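Local atomic coordinates of PfEMP1 variant 1 of strain MC (Plasmodium falciparum, PDB entry 5LGD), a protein that probably binds receptors on the surface of host cells, with this chain being one mostly helical piece, of the DBL family, of a much longer protein. Residues 14-19 / 145-149; 22-26 / 151-155; 1-7 / 66-70. All blocks are in the same frame, centred on the assembly; numbering follows the deposited sequence.

How the interactions relate
The chain starts in residues 1-7, a loop leading into helix 7-29, which folds back on the end of helix 45-70 at 66-70. This is interaction 3, and it closes a loop of 58 intervening residues. Helix 7-29 then gives 14-19 to interaction 1 and 22-26 to interaction 2. Both pair with helix 144-162, with 125 and 124 residues between their segments. The three contacts all cross along the chain and none nests. Interactions 1 and 2 are consecutive parts of one parallel helix pair, centred about 10 Å apart. Interaction 3 touches interaction 1 through the K67-D146 salt bridge and the packing of W14 on I66. Together they tie three long helices into a bundle.

Interaction 1. Residues 14-19 / 145-149; sequences WVHDML and IDKLL
The methyl CE of M18 sits between I145 and L148. M18 CE lies 3.8 Å from I145 CD1 and 3.5 Å from L148 CD2, a tight carbon contact. M18 runs alongside both partners, pointing the other way, and its bend at chi2 (85°) brings CE onto them. L19 extends the same patch: its CD2 meets L148 CD2 at 3.6 Å. I145 uses both of its branches. I145 CD1 lies 4.0 Å from V15 CG1, while I145 CG2 reaches the edge of the W14 indole, close to the ring plane, at 3.9 Å from W14 CZ3. On one face of that indole lies CB of M18, a turn further along.

Other helices pack round these groups. W14 also meets the ring of W63 and bonds through NE1 to E62, both on helix 45-70. V15 and L19 pack on helix 92-103, and L148 on L115 of helix 106-118. The two segments pack side by side within the PfEMP1 DBL family region, 24° from parallel, with axes 12.2 Å apart. No hydrogen bond joins them. The contact is purely apolar and fully buried, so this part of the helix bundle is held by shape and by exclusion of water.

Interaction 2. Residues 22-26 / 151-155; sequences SIKWR and HEQKE
R26 and E152 meet in a salt bridge between two nearly parallel helices of the PfEMP1 DBL family region. The guanidinium approaches end-on, with one nitrogen to each carboxylate oxygen. NH1 of R26 gives its hydrogen to OE1 of E152 over 2.9 Å, almost straight at 172°. This bond lies in the guanidinium plane and uses the syn lone pair of OE1. The second bond, from R26 NH2 to E152 OE2, is also 2.9 Å long but is more bent, and OE2 is met on its syn side slightly off the carboxylate plane. The two flat groups are nearly coplanar, 18° apart. Bends at chi2 in both side chains turn their charged ends toward each other.

Two further hydrogen bonds fix the pair. S22 OG donates to E152 OE1 at 2.7 Å, arriving from above the carboxylate plane, so OE1 accepts from two donors in different directions. With chi1 at -171°, S22 OG points across to the carboxylate. R26 NH1 also makes a bent bond of 3.0 Å to S22 O, the carbonyl of the preceding turn, from above its plane. This ties the guanidinium to helix 7-29.

Looser neighbours complete the setting. R26 NH2 lies 4.4 Å from H151 NE2, at the edge of the imidazole, and 4.2 Å from E155 CG. F52 and W55 of helix 45-70 pack against E152, and W55 also touches S22. I33 of the following loop touches R26.

E152 is buried, yet both its oxygens are bonded and its charge is matched by R26. That pairing would favour the ionised carboxylate. Helices 7-29 and 144-162 are thus joined here by directed polar bonds, which fix the rotation of the carboxylate as well as its position.

Interaction 3. Residues 1-7 / 66-70; sequences EDKIMSY and IKDHF
The imidazole of H69 turns its edge to one face of the Y7 ring, a T-shaped pair with planes at 65° and centroids 4.7 Å apart. H69 ND1 does the touching, 3.4 Å from Y7 CD1 and offset toward the rim. H69 in turn has K3 on one of its own faces, where K3 NZ lies 3.4 Å from H69 CG. At the edge of the Y7 ring, near its plane, are CD of K3 and CD2 of F70. The F70 ring has the Y7 hydroxyl at its edge. The carboxylate end of E1 lies at the H69 edge, with E1 CD near the ring plane. E1 O is close to NE2 of H69, but the angle is too poor for a hydrogen bond.

One hydrogen bond crosses the contact. Y7 OH donates to the backbone oxygen of I66 at 2.7 Å, from above the carbonyl plane. That oxygen also accepts the helical bond from F70 N, so it serves two donors. The tyrosine reaches it because CG stands anti to the backbone N (chi1 179°), which extends the ring toward the helix. I66 CG2 lies 3.4 Å and F70 CB 3.3 Å from Y7 OH.

The N-terminal loop and the first residue of helix 7-29 are thereby fastened to the C-terminal end of helix 45-70. S6 caps the start of helix 7-29, bonding through OG to A9 N, and F10 of that helix packs on K3 and I66. F70 packs on L86 and L89 of helix 82-90. Its ring also meets an aromatic side chain of the other protein chain in the assembly, so this end of helix 45-70 borders the second protein of the assembly.

Interaction 1. Residues 14-19 / 145-149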
loop_
_atom_site.group_PDB
_atom_site.type_symbol
_atom_site.label_atom_id
_atom_site.label_comp_id
_atom_site.label_asym_id
_atom_site.label_seq_id
_atom_site.Cartn_x
_atom_site.Cartn_y
_atom_site.Cartn_z
ATOM N N TRP B 14 -6.481 -12.744 -30.645
ATOM C CA TRP B 14 -7.693 -12.631 -31.456
ATOM C C TRP B 14 -7.804 -11.216 -32.020
ATOM O O TRP B 14 -8.031 -11.055 -33.226
ATOM C CB TRP B 14 -8.943 -13.026 -30.654
ATOM C CG TRP B 14 -10.199 -12.989 -31.466
ATOM C CD1 TRP B 14 -10.828 -14.052 -32.049
ATOM C CD2 TRP B 14 -10.992 -11.831 -31.780
ATOM N NE1 TRP B 14 -11.948 -13.625 -32.726
ATOM C CE2 TRP B 14 -12.060 -12.263 -32.593
ATOM C CE3 TRP B 14 -10.897 -10.464 -31.462
ATOM C CZ2 TRP B 14 -13.009 -11.378 -33.111
ATOM C CZ3 TRP B 14 -11.844 -9.591 -31.980
ATOM C CH2 TRP B 14 -12.891 -10.054 -32.780
ATOM N N VAL B 15 -7.655 -10.208 -31.150
ATOM C CA VAL B 15 -7.664 -8.774 -31.473
ATOM C C VAL B 15 -6.598 -8.489 -32.556
ATOM O O VAL B 15 -6.907 -7.898 -33.594
ATOM C CB VAL B 15 -7.483 -7.909 -30.189
ATOM C CG1 VAL B 15 -7.097 -6.469 -30.531
ATOM C CG2 VAL B 15 -8.752 -7.930 -29.338
ATOM N N HIS B 16 -5.357 -8.936 -32.325
ATOM C CA HIS B 16 -4.267 -8.774 -33.269
ATOM C C HIS B 16 -4.585 -9.414 -34.643
ATOM O O HIS B 16 -4.471 -8.751 -35.683
ATOM C CB HIS B 16 -2.977 -9.387 -32.669
ATOM C CG HIS B 16 -1.865 -9.476 -33.657
ATOM N ND1 HIS B 16 -1.644 -10.629 -34.387
ATOM C CD2 HIS B 16 -0.960 -8.545 -34.023
ATOM C CE1 HIS B 16 -0.613 -10.364 -35.160
ATOM N NE2 HIS B 16 -0.160 -9.131 -34.962
ATOM N N ASP B 17 -4.946 -10.708 -34.641
ATOM C CA ASP B 17 -5.268 -11.448 -35.867
ATOM C C ASP B 17 -6.499 -10.876 -36.605
ATOM O O ASP B 17 -6.516 -10.903 -37.830
ATOM C CB ASP B 17 -5.481 -12.947 -35.556
ATOM C CG ASP B 17 -4.273 -13.667 -34.975
ATOM O OD1 ASP B 17 -3.192 -13.032 -34.843
ATOM O OD2 ASP B 17 -4.408 -14.842 -34.625
ATOM N N MET B 18 -7.507 -10.332 -35.886
ATOM C CA MET B 18 -8.636 -9.772 -36.617
ATOM C C MET B 18 -8.211 -8.453 -37.320
ATOM O O MET B 18 -8.549 -8.259 -38.498
ATOM C CB MET B 18 -9.931 -9.696 -35.774
ATOM C CG MET B 18 -10.198 -8.380 -35.105
ATOM S SD MET B 18 -11.044 -7.261 -36.238
ATOM C CE MET B 18 -11.280 -5.938 -35.180
ATOM N N LEU B 19 -7.372 -7.636 -36.658
ATOM C CA LEU B 19 -6.866 -6.370 -37.213
ATOM C C LEU B 19 -6.018 -6.607 -38.437
ATOM O O LEU B 19 -6.126 -5.862 -39.425
ATOM C CB LEU B 19 -6.082 -5.588 -36.149
ATOM C CG LEU B 19 -6.943 -5.031 -34.978
ATOM C CD1 LEU B 19 -6.076 -4.355 -33.932
ATOM C CD2 LEU B 19 -7.964 -4.053 -35.472
ATOM N N ILE B 145 -13.126 -2.198 -31.290
ATOM C CA ILE B 145 -13.350 -3.426 -32.058
ATOM C C ILE B 145 -14.750 -3.397 -32.633
ATOM O O ILE B 145 -14.915 -3.631 -33.828
ATOM C CB ILE B 145 -13.037 -4.707 -31.226
ATOM C CG1 ILE B 145 -11.570 -4.711 -30.687
ATOM C CG2 ILE B 145 -13.374 -6.003 -31.965
ATOM C CD1 ILE B 145 -10.377 -4.634 -31.769
ATOM N N ASP B 146 -15.750 -3.055 -31.801
ATOM C CA ASP B 146 -17.151 -2.931 -32.193
ATOM C C ASP B 146 -17.331 -1.830 -33.281
ATOM O O ASP B 146 -17.958 -2.087 -34.311
ATOM C CB ASP B 146 -17.996 -2.641 -30.958
ATOM C CG ASP B 146 -17.951 -3.751 -29.919
ATOM O OD1 ASP B 146 -18.594 -4.802 -30.143
ATOM O OD2 ASP B 146 -17.362 -3.525 -28.836
ATOM N N LYS B 147 -16.720 -0.645 -33.079
ATOM C CA LYS B 147 -16.745 0.473 -34.034
ATOM C C LYS B 147 -16.170 0.002 -35.374
ATOM O O LYS B 147 -16.786 0.237 -36.421
ATOM C CB LYS B 147 -15.907 1.655 -33.508
ATOM C CG LYS B 147 -16.654 2.579 -32.548
ATOM C CD LYS B 147 -16.895 3.968 -33.165
ATOM C CE LYS B 147 -15.659 4.837 -33.316
ATOM N NZ LYS B 147 -15.897 5.976 -34.244
ATOM N N LEU B 148 -15.008 -0.711 -35.325
ATOM C CA LEU B 148 -14.357 -1.276 -36.506
ATOM C C LEU B 148 -15.192 -2.323 -37.199
ATOM O O LEU B 148 -15.366 -2.227 -38.418
ATOM C CB LEU B 148 -12.939 -1.806 -36.234
ATOM C CG LEU B 148 -12.217 -2.289 -37.488
ATOM C CD1 LEU B 148 -11.869 -1.128 -38.402
ATOM C CD2 LEU B 148 -11.016 -3.066 -37.149
ATOM N N LEU B 149 -15.753 -3.294 -36.439
ATOM C CA LEU B 149 -16.635 -4.306 -37.036
ATOM C C LEU B 149 -17.900 -3.681 -37.664
ATOM O O LEU B 149 -18.369 -4.180 -38.680
ATOM C CB LEU B 149 -16.968 -5.456 -36.079
ATOM C CG LEU B 149 -15.802 -6.413 -35.749
ATOM C CD1 LEU B 149 -16.201 -7.397 -34.649
ATOM C CD2 LEU B 149 -15.279 -7.155 -37.014
#

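Interaction 2. Residues 22-26 / 151-155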
loop_
_atom_site.group_PDB
_atom_site.type_symbol
_atom_site.label_atom_id
_atom_site.label_comp_id
_atom_site.label_asym_id
_atom_site.label_seq_id
_atom_site.Cartn_x
_atom_site.Cartn_y
_atom_site.Cartn_z
ATOM N N SER B 22 -8.285 -7.835 -41.291
ATOM C CA SER B 22 -8.936 -6.649 -41.857
ATOM C C SER B 22 -8.000 -5.972 -42.902
ATOM O O SER B 22 -8.436 -5.670 -44.013
ATOM C CB SER B 22 -9.364 -5.696 -40.742
ATOM O OG SER B 22 -10.180 -4.650 -41.240
ATOM N N ILE B 23 -6.706 -5.869 -42.591
ATOM C CA ILE B 23 -5.687 -5.320 -43.503
ATOM C C ILE B 23 -5.458 -6.248 -44.698
ATOM O O ILE B 23 -5.276 -5.768 -45.819
ATOM C CB ILE B 23 -4.338 -5.068 -42.761
ATOM C CG1 ILE B 23 -4.459 -3.997 -41.651
ATOM C CG2 ILE B 23 -3.196 -4.760 -43.739
ATOM C CD1 ILE B 23 -3.359 -4.153 -40.557
ATOM N N LYS B 24 -5.388 -7.568 -44.438
ATOM C CA LYS B 24 -5.135 -8.581 -45.480
ATOM C C LYS B 24 -6.257 -8.642 -46.518
ATOM O O LYS B 24 -6.001 -9.106 -47.623
ATOM C CB LYS B 24 -4.875 -9.965 -44.866
ATOM C CG LYS B 24 -3.463 -10.157 -44.348
ATOM C CD LYS B 24 -3.437 -11.326 -43.373
ATOM C CE LYS B 24 -2.188 -12.160 -43.494
ATOM N NZ LYS B 24 -1.021 -11.533 -42.815
ATOM N N TRP B 25 -7.489 -8.157 -46.172
ATOM C CA TRP B 25 -8.602 -8.093 -47.123
ATOM C C TRP B 25 -8.276 -7.094 -48.219
ATOM O O TRP B 25 -8.538 -7.364 -49.381
ATOM C CB TRP B 25 -9.924 -7.747 -46.436
ATOM C CG TRP B 25 -10.614 -8.958 -45.893
ATOM C CD1 TRP B 25 -10.777 -9.288 -44.577
ATOM C CD2 TRP B 25 -11.226 -10.015 -46.653
ATOM N NE1 TRP B 25 -11.466 -10.477 -44.469
ATOM C CE2 TRP B 25 -11.733 -10.957 -45.730
ATOM C CE3 TRP B 25 -11.372 -10.269 -48.027
ATOM C CZ2 TRP B 25 -12.425 -12.111 -46.140
ATOM C CZ3 TRP B 25 -12.048 -11.412 -48.432
ATOM C CH2 TRP B 25 -12.534 -12.337 -47.496
ATOM N N ARG B 26 -7.615 -5.992 -47.852
ATOM C CA ARG B 26 -7.174 -4.971 -48.791
ATOM C C ARG B 26 -5.908 -5.385 -49.506
ATOM O O ARG B 26 -5.833 -5.202 -50.714
ATOM C CB ARG B 26 -7.031 -3.606 -48.114
ATOM C CG ARG B 26 -8.387 -2.945 -47.808
ATOM C CD ARG B 26 -9.006 -3.443 -46.506
ATOM N NE ARG B 26 -10.168 -2.648 -46.129
ATOM C CZ ARG B 26 -11.033 -2.984 -45.187
ATOM N NH1 ARG B 26 -10.908 -4.142 -44.542
ATOM N NH2 ARG B 26 -12.056 -2.187 -44.907
ATOM N N HIS B 151 -17.887 -0.549 -39.033
ATOM C CA HIS B 151 -17.295 0.058 -40.229
ATOM C C HIS B 151 -17.122 -0.991 -41.334
ATOM O O HIS B 151 -17.400 -0.710 -42.506
ATOM C CB HIS B 151 -15.946 0.722 -39.896
ATOM C CG HIS B 151 -15.179 1.158 -41.106
ATOM N ND1 HIS B 151 -15.391 2.395 -41.682
ATOM C CD2 HIS B 151 -14.262 0.483 -41.836
ATOM C CE1 HIS B 151 -14.581 2.444 -42.724
ATOM N NE2 HIS B 151 -13.880 1.316 -42.858
ATOM N N GLU B 152 -16.686 -2.198 -40.946
ATOM C CA GLU B 152 -16.457 -3.331 -41.838
ATOM C C GLU B 152 -17.747 -3.789 -42.493
ATOM O O GLU B 152 -17.746 -4.133 -43.671
ATOM C CB GLU B 152 -15.743 -4.480 -41.095
ATOM C CG GLU B 152 -14.299 -4.173 -40.711
ATOM C CD GLU B 152 -13.341 -3.895 -41.857
ATOM O OE1 GLU B 152 -12.644 -4.846 -42.279
ATOM O OE2 GLU B 152 -13.207 -2.715 -42.261
ATOM N N GLN B 153 -18.846 -3.773 -41.733
ATOM C CA GLN B 153 -20.181 -4.134 -42.203
ATOM C C GLN B 153 -20.658 -3.148 -43.285
ATOM O O GLN B 153 -21.322 -3.564 -44.228
ATOM C CB GLN B 153 -21.155 -4.162 -41.027
ATOM C CG GLN B 153 -22.459 -4.910 -41.314
ATOM C CD GLN B 153 -22.263 -6.412 -41.302
ATOM O OE1 GLN B 153 -22.187 -7.046 -40.239
ATOM N NE2 GLN B 153 -22.196 -7.015 -42.488
ATOM N N LYS B 154 -20.302 -1.850 -43.141
ATOM C CA LYS B 154 -20.628 -0.775 -44.082
ATOM C C LYS B 154 -19.778 -0.859 -45.332
ATOM O O LYS B 154 -20.295 -0.573 -46.402
ATOM C CB LYS B 154 -20.527 0.610 -43.424
ATOM C CG LYS B 154 -21.696 0.901 -42.482
ATOM C CD LYS B 154 -21.293 1.779 -41.302
ATOM C CE LYS B 154 -22.373 1.835 -40.242
ATOM N NZ LYS B 154 -22.007 2.732 -39.113
ATOM N N GLU B 155 -18.491 -1.265 -45.214
ATOM C CA GLU B 155 -17.602 -1.430 -46.366
ATOM C C GLU B 155 -17.972 -2.641 -47.222
ATOM O O GLU B 155 -17.928 -2.542 -48.447
ATOM C CB GLU B 155 -16.124 -1.452 -45.970
ATOM C CG GLU B 155 -15.595 -0.074 -45.600
ATOM C CD GLU B 155 -15.734 1.002 -46.665
ATOM O OE1 GLU B 155 -15.204 0.801 -47.782
ATOM O OE2 GLU B 155 -16.400 2.029 -46.394
#

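Interaction 3. Residues 1-7 / 66-70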
loop_
_atom_site.group_PDB
_atom_site.type_symbol
_atom_site.label_atom_id
_atom_site.label_comp_id
_atom_site.label_asym_id
_atom_site.label_seq_id
_atom_site.Cartn_x
_atom_site.Cartn_y
_atom_site.Cartn_z
ATOM N N GLU B 1 -15.211 -20.450 -21.786
ATOM C CA GLU B 1 -14.636 -20.283 -20.452
ATOM C C GLU B 1 -13.096 -20.432 -20.497
ATOM O O GLU B 1 -12.362 -19.655 -19.888
ATOM C CB GLU B 1 -15.307 -21.213 -19.428
ATOM C CG GLU B 1 -14.875 -20.923 -18.009
ATOM C CD GLU B 1 -15.877 -20.234 -17.102
ATOM O OE1 GLU B 1 -15.631 -20.228 -15.875
ATOM O OE2 GLU B 1 -16.901 -19.710 -17.598
ATOM N N ASP B 2 -12.620 -21.414 -21.218
ATOM C CA ASP B 2 -11.187 -21.570 -21.431
ATOM C C ASP B 2 -10.949 -21.479 -22.918
ATOM O O ASP B 2 -11.815 -21.843 -23.711
ATOM C CB ASP B 2 -10.687 -22.906 -20.886
ATOM C CG ASP B 2 -10.930 -23.050 -19.410
ATOM O OD1 ASP B 2 -10.172 -22.440 -18.626
ATOM O OD2 ASP B 2 -11.921 -23.712 -19.035
ATOM N N LYS B 3 -9.816 -20.938 -23.316
ATOM C CA LYS B 3 -9.531 -20.884 -24.743
ATOM C C LYS B 3 -8.311 -21.734 -25.008
ATOM O O LYS B 3 -7.859 -22.409 -24.071
ATOM C CB LYS B 3 -9.453 -19.458 -25.269
ATOM C CG LYS B 3 -10.824 -18.790 -25.373
ATOM C CD LYS B 3 -11.106 -17.953 -24.164
ATOM C CE LYS B 3 -12.541 -17.539 -24.122
ATOM N NZ LYS B 3 -13.040 -17.754 -22.744
ATOM N N ILE B 4 -7.808 -21.790 -26.257
ATOM C CA ILE B 4 -6.661 -22.671 -26.579
ATOM C C ILE B 4 -5.483 -22.460 -25.558
ATOM O O ILE B 4 -4.770 -23.410 -25.204
ATOM C CB ILE B 4 -6.226 -22.563 -28.088
ATOM C CG1 ILE B 4 -7.456 -22.528 -29.051
ATOM C CG2 ILE B 4 -5.276 -23.704 -28.475
ATOM C CD1 ILE B 4 -7.560 -21.319 -29.951
ATOM N N MET B 5 -5.394 -21.226 -25.029
ATOM C CA MET B 5 -4.404 -20.702 -24.097
ATOM C C MET B 5 -5.134 -19.961 -22.966
ATOM O O MET B 5 -6.351 -20.118 -22.831
ATOM C CB MET B 5 -3.487 -19.728 -24.869
ATOM C CG MET B 5 -4.241 -18.672 -25.664
ATOM S SD MET B 5 -3.492 -18.247 -27.274
ATOM C CE MET B 5 -4.588 -19.112 -28.349
ATOM N N SER B 6 -4.403 -19.137 -22.170
ATOM C CA SER B 6 -5.007 -18.319 -21.107
ATOM C C SER B 6 -5.931 -17.297 -21.769
ATOM O O SER B 6 -5.690 -16.932 -22.926
ATOM C CB SER B 6 -3.933 -17.609 -20.286
ATOM O OG SER B 6 -3.430 -16.420 -20.889
ATOM N N TYR B 7 -6.986 -16.847 -21.061
ATOM C CA TYR B 7 -7.922 -15.858 -21.606
ATOM C C TYR B 7 -7.179 -14.579 -22.050
ATOM O O TYR B 7 -7.311 -14.192 -23.203
ATOM C CB TYR B 7 -9.123 -15.577 -20.673
ATOM C CG TYR B 7 -10.062 -14.527 -21.235
ATOM C CD1 TYR B 7 -10.860 -14.795 -22.350
ATOM C CD2 TYR B 7 -10.109 -13.246 -20.693
ATOM C CE1 TYR B 7 -11.689 -13.817 -22.896
ATOM C CE2 TYR B 7 -10.949 -12.268 -21.217
ATOM C CZ TYR B 7 -11.726 -12.550 -22.325
ATOM O OH TYR B 7 -12.507 -11.549 -22.845
ATOM N N ILE B 66 -16.234 -13.362 -26.661
ATOM C CA ILE B 66 -15.044 -12.874 -25.953
ATOM C C ILE B 66 -15.452 -11.800 -24.944
ATOM O O ILE B 66 -15.008 -11.869 -23.796
ATOM C CB ILE B 66 -13.955 -12.433 -26.956
ATOM C CG1 ILE B 66 -13.456 -13.666 -27.721
ATOM C CG2 ILE B 66 -12.803 -11.728 -26.258
ATOM C CD1 ILE B 66 -12.617 -13.428 -28.947
ATOM N N LYS B 67 -16.344 -10.852 -25.342
ATOM C CA LYS B 67 -16.821 -9.788 -24.436
ATOM C C LYS B 67 -17.566 -10.370 -23.262
ATOM O O LYS B 67 -17.452 -9.859 -22.149
ATOM C CB LYS B 67 -17.709 -8.765 -25.158
ATOM C CG LYS B 67 -16.936 -7.834 -26.105
ATOM C CD LYS B 67 -17.834 -6.689 -26.578
ATOM C CE LYS B 67 -18.847 -7.105 -27.630
ATOM N NZ LYS B 67 -19.806 -6.013 -27.933
ATOM N N ASP B 68 -18.322 -11.453 -23.515
ATOM C CA ASP B 68 -19.109 -12.177 -22.518
ATOM C C ASP B 68 -18.240 -12.796 -21.435
ATOM O O ASP B 68 -18.591 -12.679 -20.262
ATOM C CB ASP B 68 -20.039 -13.203 -23.188
ATOM C CG ASP B 68 -21.329 -12.588 -23.705
ATOM O OD1 ASP B 68 -21.896 -11.706 -23.004
ATOM O OD2 ASP B 68 -21.806 -13.023 -24.780
ATOM N N HIS B 69 -17.075 -13.370 -21.794
ATOM C CA HIS B 69 -16.169 -13.930 -20.782
ATOM C C HIS B 69 -15.465 -12.810 -20.004
ATOM O O HIS B 69 -15.210 -12.972 -18.810
ATOM C CB HIS B 69 -15.126 -14.897 -21.398
ATOM C CG HIS B 69 -14.478 -15.766 -20.359
ATOM N ND1 HIS B 69 -13.171 -15.573 -19.974
ATOM C CD2 HIS B 69 -15.016 -16.739 -19.588
ATOM C CE1 HIS B 69 -12.937 -16.447 -19.014
ATOM N NE2 HIS B 69 -14.017 -17.169 -18.743
ATOM N N PHE B 70 -15.195 -11.661 -20.667
ATOM C CA PHE B 70 -14.554 -10.492 -20.044
ATOM C C PHE B 70 -15.408 -9.936 -18.907
ATOM O O PHE B 70 -14.883 -9.477 -17.898
ATOM C CB PHE B 70 -14.316 -9.388 -21.090
ATOM C CG PHE B 70 -13.310 -8.344 -20.685
ATOM C CD1 PHE B 70 -13.704 -7.209 -19.991
ATOM C CD2 PHE B 70 -11.973 -8.484 -21.010
ATOM C CE1 PHE B 70 -12.780 -6.243 -19.628
ATOM C CE2 PHE B 70 -11.047 -7.527 -20.625
ATOM C CZ PHE B 70 -11.460 -6.404 -19.950
#